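Local coordinates for protein down syndrome cell adhesion molecule, isoform AK (Drosophila melanogaster, PDB 4WVR) that probably mediates homophilic cell adhesion, its seventh immunoglobulin domain taking part in the isoform-specific homodimerization of Dscam1, at residues A[19-23]-A[73-77]; A[37-43]-A[61-67]. One frame throughout, in Å; residues are numbered along the deposited sequence.

Overall arrangement
In an immunoglobulin sandwich, two antiparallel sheets pack face to face, and contacts far apart in sequence close its seams and its ends. Interactions 1 and 2 lie on opposite sides of the domain centre, with centres about 26 Å apart and nearest atoms about 13 Å apart. Along the chain the order is 19-23, 37-43, 61-67, 73-77, so interaction 2 falls between the two halves of interaction 1. Interaction 1 joins two loops at one end; interaction 2 sets the 57-63/66-71 hairpin of one sheet against strand 40-45 of the other. Strand 66-71 leaves that hairpin for the loop carrying 73-77, so the contacts follow one another along the chain path towards opposite ends of the sandwich.

Interaction 1: residues A[19-23]-A[73-77]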
ATOM      1  N   PRO A  19       7.570  11.770 -11.712  1.00 55.08           N
ATOM      2  CA  PRO A  19       6.264  11.756 -12.376  1.00 51.85           C
ATOM      3  C   PRO A  19       5.937  10.372 -12.923  1.00 49.09           C
ATOM      4  O   PRO A  19       6.834   9.641 -13.342  1.00 44.93           O
ATOM      5  CB  PRO A  19       6.433  12.772 -13.509  1.00 55.26           C
ATOM      6  CG  PRO A  19       7.490  13.698 -13.019  1.00 57.15           C
ATOM      7  CD  PRO A  19       8.440  12.839 -12.234  1.00 57.47           C
ATOM      8  N   VAL A  20       4.657  10.022 -12.909  1.00 46.33           N
ATOM      9  CA  VAL A  20       4.215   8.706 -13.334  1.00 43.88           C
ATOM     10  C   VAL A  20       3.647   8.776 -14.750  1.00 46.36           C
ATOM     11  O   VAL A  20       3.001   9.757 -15.114  1.00 49.69           O
ATOM     12  CB  VAL A  20       3.157   8.145 -12.357  1.00 49.61           C
ATOM     13  CG1 VAL A  20       2.714   6.764 -12.771  1.00 46.69           C
ATOM     14  CG2 VAL A  20       3.713   8.119 -10.938  1.00 46.44           C
ATOM     15  N   ASN A  21       3.905   7.750 -15.553  1.00 42.76           N
ATOM     16  CA  ASN A  21       3.343   7.686 -16.893  1.00 40.95           C
ATOM     17  C   ASN A  21       1.888   7.246 -16.874  1.00 47.37           C
ATOM     18  O   ASN A  21       1.452   6.536 -15.965  1.00 43.10           O
ATOM     19  CB  ASN A  21       4.157   6.741 -17.779  1.00 53.51           C
ATOM     20  CG  ASN A  21       5.464   7.353 -18.237  1.00 51.25           C
ATOM     21  OD1 ASN A  21       6.532   6.772 -18.056  1.00 57.85           O
ATOM     22  ND2 ASN A  21       5.383   8.539 -18.831  1.00 56.40           N
ATOM     23  N   THR A  22       1.140   7.678 -17.884  1.00 43.10           N
ATOM     24  CA  THR A  22      -0.246   7.264 -18.045  1.00 41.85           C
ATOM     25  C   THR A  22      -0.335   5.750 -18.222  1.00 34.12           C
ATOM     26  O   THR A  22       0.438   5.160 -18.974  1.00 37.07           O
ATOM     27  CB  THR A  22      -0.904   7.966 -19.252  1.00 39.00           C
ATOM     28  OG1 THR A  22      -0.953   9.377 -19.014  1.00 48.62           O
ATOM     29  CG2 THR A  22      -2.315   7.454 -19.470  1.00 46.19           C
ATOM     30  N   GLY A  23      -1.266   5.127 -17.509  1.00 34.57           N
ATOM     31  CA  GLY A  23      -1.477   3.696 -17.618  1.00 38.87           C
ATOM     32  C   GLY A  23      -0.824   2.891 -16.511  1.00 39.53           C
ATOM     33  O   GLY A  23      -1.080   1.696 -16.375  1.00 41.72           O
ATOM     34  N   ALA A  73      -5.178   2.225 -13.312  1.00 28.43           N
ATOM     35  CA  ALA A  73      -4.628   2.769 -14.550  1.00 29.70           C
ATOM     36  C   ALA A  73      -4.586   4.289 -14.469  1.00 33.40           C
ATOM     37  O   ALA A  73      -5.604   4.956 -14.654  1.00 31.74           O
ATOM     38  CB  ALA A  73      -5.447   2.320 -15.750  1.00 30.10           C
ATOM     39  N   VAL A  74      -3.406   4.829 -14.189  1.00 28.33           N
ATOM     40  CA  VAL A  74      -3.245   6.266 -14.002  1.00 34.00           C
ATOM     41  C   VAL A  74      -3.492   7.048 -15.289  1.00 35.84           C
ATOM     42  O   VAL A  74      -2.920   6.741 -16.332  1.00 34.17           O
ATOM     43  CB  VAL A  74      -1.836   6.609 -13.479  1.00 36.05           C
ATOM     44  CG1 VAL A  74      -1.610   8.116 -13.496  1.00 36.10           C
ATOM     45  CG2 VAL A  74      -1.634   6.045 -12.072  1.00 33.91           C
ATOM     46  N   GLU A  75      -4.362   8.047 -15.200  1.00 33.60           N
ATOM     47  CA  GLU A  75      -4.565   9.012 -16.272  1.00 42.05           C
ATOM     48  C   GLU A  75      -4.137  10.390 -15.778  1.00 45.91           C
ATOM     49  O   GLU A  75      -3.874  10.575 -14.588  1.00 38.01           O
ATOM     50  CB  GLU A  75      -6.026   9.035 -16.721  1.00 39.47           C
ATOM     51  CG  GLU A  75      -6.531   7.713 -17.280  1.00 44.80           C
ATOM     52  CD  GLU A  75      -8.028   7.721 -17.513  1.00 51.52           C
ATOM     53  OE1 GLU A  75      -8.704   8.645 -17.011  1.00 64.77           O
ATOM     54  OE2 GLU A  75      -8.530   6.807 -18.201  1.00 65.48           O
ATOM     55  N   GLN A  76      -4.073  11.360 -16.682  1.00 37.34           N
ATOM     56  CA  GLN A  76      -3.664  12.707 -16.301  1.00 41.61           C
ATOM     57  C   GLN A  76      -4.702  13.371 -15.398  1.00 35.78           C
ATOM     58  O   GLN A  76      -4.391  14.306 -14.662  1.00 41.02           O
ATOM     59  CB  GLN A  76      -3.409  13.554 -17.551  1.00 44.27           C
ATOM     60  CG  GLN A  76      -2.226  13.059 -18.373  1.00 56.33           C
ATOM     61  CD  GLN A  76      -1.753  14.073 -19.392  1.00 66.74           C
ATOM     62  OE1 GLN A  76      -2.201  15.220 -19.398  1.00 69.35           O
ATOM     63  NE2 GLN A  76      -0.822  13.664 -20.248  1.00 71.44           N
ATOM     64  N   ASP A  77      -5.933  12.871 -15.450  1.00 33.02           N
ATOM     65  CA  ASP A  77      -7.005  13.337 -14.575  1.00 36.98           C
ATOM     66  C   ASP A  77      -6.719  13.074 -13.093  1.00 36.25           C
ATOM     67  O   ASP A  77      -7.335  13.679 -12.215  1.00 31.54           O
ATOM     68  CB  ASP A  77      -8.326  12.670 -14.964  1.00 45.33           C
ATOM     69  CG  ASP A  77      -9.064  13.422 -16.054  1.00 60.44           C
ATOM     70  OD1 ASP A  77      -8.464  14.332 -16.665  1.00 61.54           O
ATOM     71  OD2 ASP A  77     -10.246  13.101 -16.300  1.00 60.77           O
TER
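Neither segment has strand geometry where they meet: the direction from Val20 CA to Gly23 CA and that from Ala73 CA to Gln76 CA are 123° apart, so the two backbones run neither parallel nor antiparallel and touch over a short length. Thr22 lies nearest Glu75 (CA to CA 5.0 Å) and Gly23 nearest Ala73 (CA to CA 4.5 Å). The junction is one short backbone hydrogen bond, from Gly23 N to Val74 O, 2.6 Å long and close to straight at 161°. The same carbonyl receives a CA-H...O contact, with Thr22 CA 3.2 Å from Val74 O. Gly23, with phi 99° and psi -10°, occupies a conformation in which a CB would jam against the preceding carbonyl oxygen, so the bend itself calls for glycine.

Side chains add light packing. Besides this bond, the buried Val20 and Val74 meet loosely, CG1 of Val20 lying 4.5 Å from CG2 of Val74. On the exposed side Thr22 CG2 rests 4.2 Å from Glu75 CA, and Thr22 OG1 lies 3.9 Å from Gln76 CG.

The contact joins the loop leading into strand 26-31 to the loop linking strands 66-71 and 80-87. Val101, beyond strand 92-99, touches Thr22, Val74 and Gln76, and Val20 shares backbone hydrogen bonds with Lys100 and Asn102, so the C-terminal residues lie against the contact.

Interaction 2: residues A[37-43]-A[61-67]; sequences VPITIKW and KLSPKTS
This is a seam between the two sheets of an immunoglobulin sandwich, where the 57-63/66-71 hairpin faces strand 40-45. Residues 37-43 are extended, with a cis peptide before Pro38; Val37, Ile39, Ile41 and Trp43 point their CA-to-CB bonds across, Pro38, Thr40 and Lys42 away. The hairpin closes with a type I turn from Ser63 to Thr66, in which Lys65 N donates to Ser63 OG (3.2 Å), an ST turn. The nearest CA atoms are Ile39 and Pro64 (6.7 Å) and Ile41 and Ser67 (6.6 Å). Ile41 (m, t) is central, its CG2 3.5 Å from Ser67 CB; Val37 CG1 lies 4.1 Å from Pro64 CB. Trp43 (chi1 m) packs beside the Cys30-Cys84 disulfide, the hallmark core of immunoglobulin domains, and its NE1 donates to Ser67 OG (t) at 2.9 Å and 176°. A water oxygen lies 2.8 Å from both Ile39 N and Pro64 O; another lies 3.1 Å from Ile41 O and 2.6 Å from Ser67 OG. Lys61 NZ bonds weakly to Ile39 O (3.4 Å); Lys65 NZ reaches Gln33 and Gly35 carbonyls, and Thr66 OG1 hydrogen-bonds Asn25 of the second subunit. Backbone polar atoms facing across are thus met by water and lysine, not strand pairing.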
ATOM      1  N   VAL A  37      -9.307   3.480  18.647  1.00 47.95           N
ATOM      2  CA  VAL A  37     -10.351   3.018  17.742  1.00 46.08           C
ATOM      3  C   VAL A  37     -11.720   3.268  18.376  1.00 49.63           C
ATOM      4  O   VAL A  37     -11.832   3.305  19.602  1.00 47.39           O
ATOM      5  CB  VAL A  37     -10.176   1.523  17.405  1.00 53.21           C
ATOM      6  CG1 VAL A  37      -8.970   1.326  16.498  1.00 52.89           C
ATOM      7  CG2 VAL A  37     -10.039   0.702  18.679  1.00 46.59           C
ATOM      8  N   PRO A  38     -12.769   3.452  17.551  1.00 48.39           N
ATOM      9  CA  PRO A  38     -12.786   3.416  16.082  1.00 48.31           C
ATOM     10  C   PRO A  38     -12.232   4.681  15.433  1.00 49.64           C
ATOM     11  O   PRO A  38     -12.317   5.769  16.002  1.00 45.16           O
ATOM     12  CB  PRO A  38     -14.273   3.260  15.760  1.00 48.35           C
ATOM     13  CG  PRO A  38     -14.952   3.966  16.877  1.00 45.22           C
ATOM     14  CD  PRO A  38     -14.117   3.688  18.101  1.00 43.33           C
ATOM     15  N   ILE A  39     -11.670   4.525  14.239  1.00 47.79           N
ATOM     16  CA  ILE A  39     -11.103   5.643  13.498  1.00 37.03           C
ATOM     17  C   ILE A  39     -11.701   5.696  12.101  1.00 40.59           C
ATOM     18  O   ILE A  39     -11.729   4.689  11.393  1.00 32.23           O
ATOM     19  CB  ILE A  39      -9.568   5.532  13.392  1.00 39.53           C
ATOM     20  CG1 ILE A  39      -8.936   5.504  14.784  1.00 41.50           C
ATOM     21  CG2 ILE A  39      -9.000   6.685  12.578  1.00 38.64           C
ATOM     22  CD1 ILE A  39      -7.460   5.179  14.778  1.00 41.73           C
ATOM     23  N   THR A  40     -12.191   6.869  11.712  1.00 32.99           N
ATOM     24  CA  THR A  40     -12.700   7.064  10.363  1.00 33.58           C
ATOM     25  C   THR A  40     -11.566   7.521   9.455  1.00 38.58           C
ATOM     26  O   THR A  40     -10.838   8.456   9.784  1.00 40.22           O
ATOM     27  CB  THR A  40     -13.846   8.093  10.325  1.00 40.05           C
ATOM     28  OG1 THR A  40     -14.967   7.586  11.056  1.00 41.89           O
ATOM     29  CG2 THR A  40     -14.277   8.363   8.890  1.00 44.06           C
ATOM     30  N   ILE A  41     -11.405   6.849   8.322  1.00 35.39           N
ATOM     31  CA  ILE A  41     -10.332   7.189   7.397  1.00 34.52           C
ATOM     32  C   ILE A  41     -10.892   7.491   6.018  1.00 38.60           C
ATOM     33  O   ILE A  41     -11.496   6.630   5.379  1.00 36.60           O
ATOM     34  CB  ILE A  41      -9.293   6.056   7.294  1.00 35.36           C
ATOM     35  CG1 ILE A  41      -8.787   5.669   8.686  1.00 33.27           C
ATOM     36  CG2 ILE A  41      -8.140   6.488   6.420  1.00 29.16           C
ATOM     37  CD1 ILE A  41      -7.802   4.521   8.683  1.00 37.44           C
ATOM     38  N   LYS A  42     -10.693   8.722   5.561  1.00 32.23           N
ATOM     39  CA  LYS A  42     -11.245   9.148   4.282  1.00 32.87           C
ATOM     40  C   LYS A  42     -10.202   9.861   3.435  1.00 29.53           C
ATOM     41  O   LYS A  42      -9.154  10.271   3.933  1.00 33.12           O
ATOM     42  CB  LYS A  42     -12.453  10.055   4.500  1.00 36.96           C
ATOM     43  CG  LYS A  42     -12.162  11.250   5.377  1.00 43.85           C
ATOM     44  CD  LYS A  42     -13.429  12.036   5.655  1.00 43.71           C
ATOM     45  CE  LYS A  42     -13.140  13.253   6.513  1.00 55.64           C
ATOM     46  NZ  LYS A  42     -14.384  14.021   6.787  1.00 63.43           N
ATOM     47  N   TRP A  43     -10.503  10.011   2.149  1.00 29.25           N
ATOM     48  CA  TRP A  43      -9.546  10.555   1.200  1.00 29.95           C
ATOM     49  C   TRP A  43     -10.094  11.762   0.446  1.00 35.87           C
ATOM     50  O   TRP A  43     -11.297  11.868   0.204  1.00 29.55           O
ATOM     51  CB  TRP A  43      -9.131   9.479   0.194  1.00 30.11           C
ATOM     52  CG  TRP A  43      -8.378   8.324   0.786  1.00 27.00           C
ATOM     53  CD1 TRP A  43      -8.909   7.226   1.402  1.00 30.53           C
ATOM     54  CD2 TRP A  43      -6.958   8.142   0.796  1.00 23.83           C
ATOM     55  NE1 TRP A  43      -7.907   6.376   1.801  1.00 27.14           N
ATOM     56  CE2 TRP A  43      -6.698   6.915   1.440  1.00 25.86           C
ATOM     57  CE3 TRP A  43      -5.879   8.901   0.331  1.00 28.04           C
ATOM     58  CZ2 TRP A  43      -5.405   6.429   1.628  1.00 21.61           C
ATOM     59  CZ3 TRP A  43      -4.591   8.414   0.516  1.00 27.08           C
ATOM     60  CH2 TRP A  43      -4.367   7.191   1.161  1.00 23.12           C
ATOM     61  N   LYS A  61     -10.935   0.191   3.215  1.00 25.90           N
ATOM     62  CA  LYS A  61     -10.532   0.099   4.611  1.00 28.05           C
ATOM     63  C   LYS A  61     -10.063  -1.318   4.916  1.00 29.04           C
ATOM     64  O   LYS A  61     -10.870  -2.232   5.072  1.00 30.41           O
ATOM     65  CB  LYS A  61     -11.673   0.496   5.548  1.00 33.24           C
ATOM     66  CG  LYS A  61     -11.214   0.744   6.975  1.00 36.90           C
ATOM     67  CD  LYS A  61     -11.454   2.181   7.395  1.00 43.26           C
ATOM     68  CE  LYS A  61     -11.191   2.383   8.884  1.00 44.84           C
ATOM     69  NZ  LYS A  61     -12.246   1.781   9.741  1.00 46.11           N
ATOM     70  N   LEU A  62      -8.750  -1.483   5.010  1.00 25.91           N
ATOM     71  CA  LEU A  62      -8.136  -2.798   5.134  1.00 28.53           C
ATOM     72  C   LEU A  62      -8.220  -3.342   6.559  1.00 29.72           C
ATOM     73  O   LEU A  62      -8.275  -4.554   6.776  1.00 28.37           O
ATOM     74  CB  LEU A  62      -6.676  -2.725   4.687  1.00 27.33           C
ATOM     75  CG  LEU A  62      -5.915  -4.044   4.561  1.00 36.93           C
ATOM     76  CD1 LEU A  62      -6.564  -4.922   3.511  1.00 37.76           C
ATOM     77  CD2 LEU A  62      -4.452  -3.793   4.230  1.00 35.62           C
ATOM     78  N   SER A  63      -8.226  -2.436   7.529  1.00 26.31           N
ATOM     79  CA  SER A  63      -8.239  -2.810   8.935  1.00 29.89           C
ATOM     80  C   SER A  63      -8.768  -1.617   9.724  1.00 33.30           C
ATOM     81  O   SER A  63      -9.037  -0.571   9.134  1.00 25.83           O
ATOM     82  CB  SER A  63      -6.837  -3.213   9.398  1.00 26.27           C
ATOM     83  OG  SER A  63      -6.045  -2.067   9.650  1.00 31.91           O
ATOM     84  N   PRO A  64      -8.939  -1.761  11.052  1.00 30.55           N
ATOM     85  CA  PRO A  64      -9.387  -0.579  11.802  1.00 35.56           C
ATOM     86  C   PRO A  64      -8.423   0.607  11.754  1.00 35.64           C
ATOM     87  O   PRO A  64      -8.833   1.715  12.102  1.00 32.71           O
ATOM     88  CB  PRO A  64      -9.521  -1.104  13.243  1.00 33.63           C
ATOM     89  CG  PRO A  64      -8.839  -2.438  13.257  1.00 41.75           C
ATOM     90  CD  PRO A  64      -9.001  -2.979  11.879  1.00 31.54           C
ATOM     91  N   LYS A  65      -7.180   0.393  11.326  1.00 25.30           N
ATOM     92  CA  LYS A  65      -6.193   1.469  11.313  1.00 29.49           C
ATOM     93  C   LYS A  65      -5.465   1.641   9.979  1.00 32.38           C
ATOM     94  O   LYS A  65      -4.427   2.308   9.917  1.00 30.16           O
ATOM     95  CB  LYS A  65      -5.158   1.248  12.417  1.00 31.52           C
ATOM     96  CG  LYS A  65      -5.693   1.468  13.822  1.00 43.96           C
ATOM     97  CD  LYS A  65      -4.556   1.607  14.819  1.00 39.01           C
ATOM     98  CE  LYS A  65      -5.066   2.035  16.181  1.00 56.60           C
ATOM     99  NZ  LYS A  65      -3.951   2.395  17.100  1.00 50.86           N
ATOM    100  N   THR A  66      -5.997   1.055   8.914  1.00 26.60           N
ATOM    101  CA  THR A  66      -5.336   1.154   7.618  1.00 25.66           C
ATOM    102  C   THR A  66      -6.329   1.271   6.469  1.00 28.47           C
ATOM    103  O   THR A  66      -7.285   0.495   6.376  1.00 27.85           O
ATOM    104  CB  THR A  66      -4.419  -0.057   7.368  1.00 27.40           C
ATOM    105  OG1 THR A  66      -3.383  -0.080   8.359  1.00 30.31           O
ATOM    106  CG2 THR A  66      -3.784   0.022   5.985  1.00 26.52           C
ATOM    107  N   SER A  67      -6.104   2.255   5.602  1.00 22.70           N
ATOM    108  CA  SER A  67      -6.887   2.387   4.383  1.00 23.48           C
ATOM    109  C   SER A  67      -5.957   2.387   3.176  1.00 25.37           C
ATOM    110  O   SER A  67      -4.917   3.046   3.188  1.00 25.22           O
ATOM    111  CB  SER A  67      -7.728   3.662   4.407  1.00 25.86           C
ATOM    112  OG  SER A  67      -8.422   3.841   3.182  1.00 23.74           O
TER
HETATM  113  O   HOH W   1     -11.313   1.927  13.281  1.00 39.39           O
HETATM  114  O   HOH W   2     -10.925   3.917   4.010  1.00 33.87           O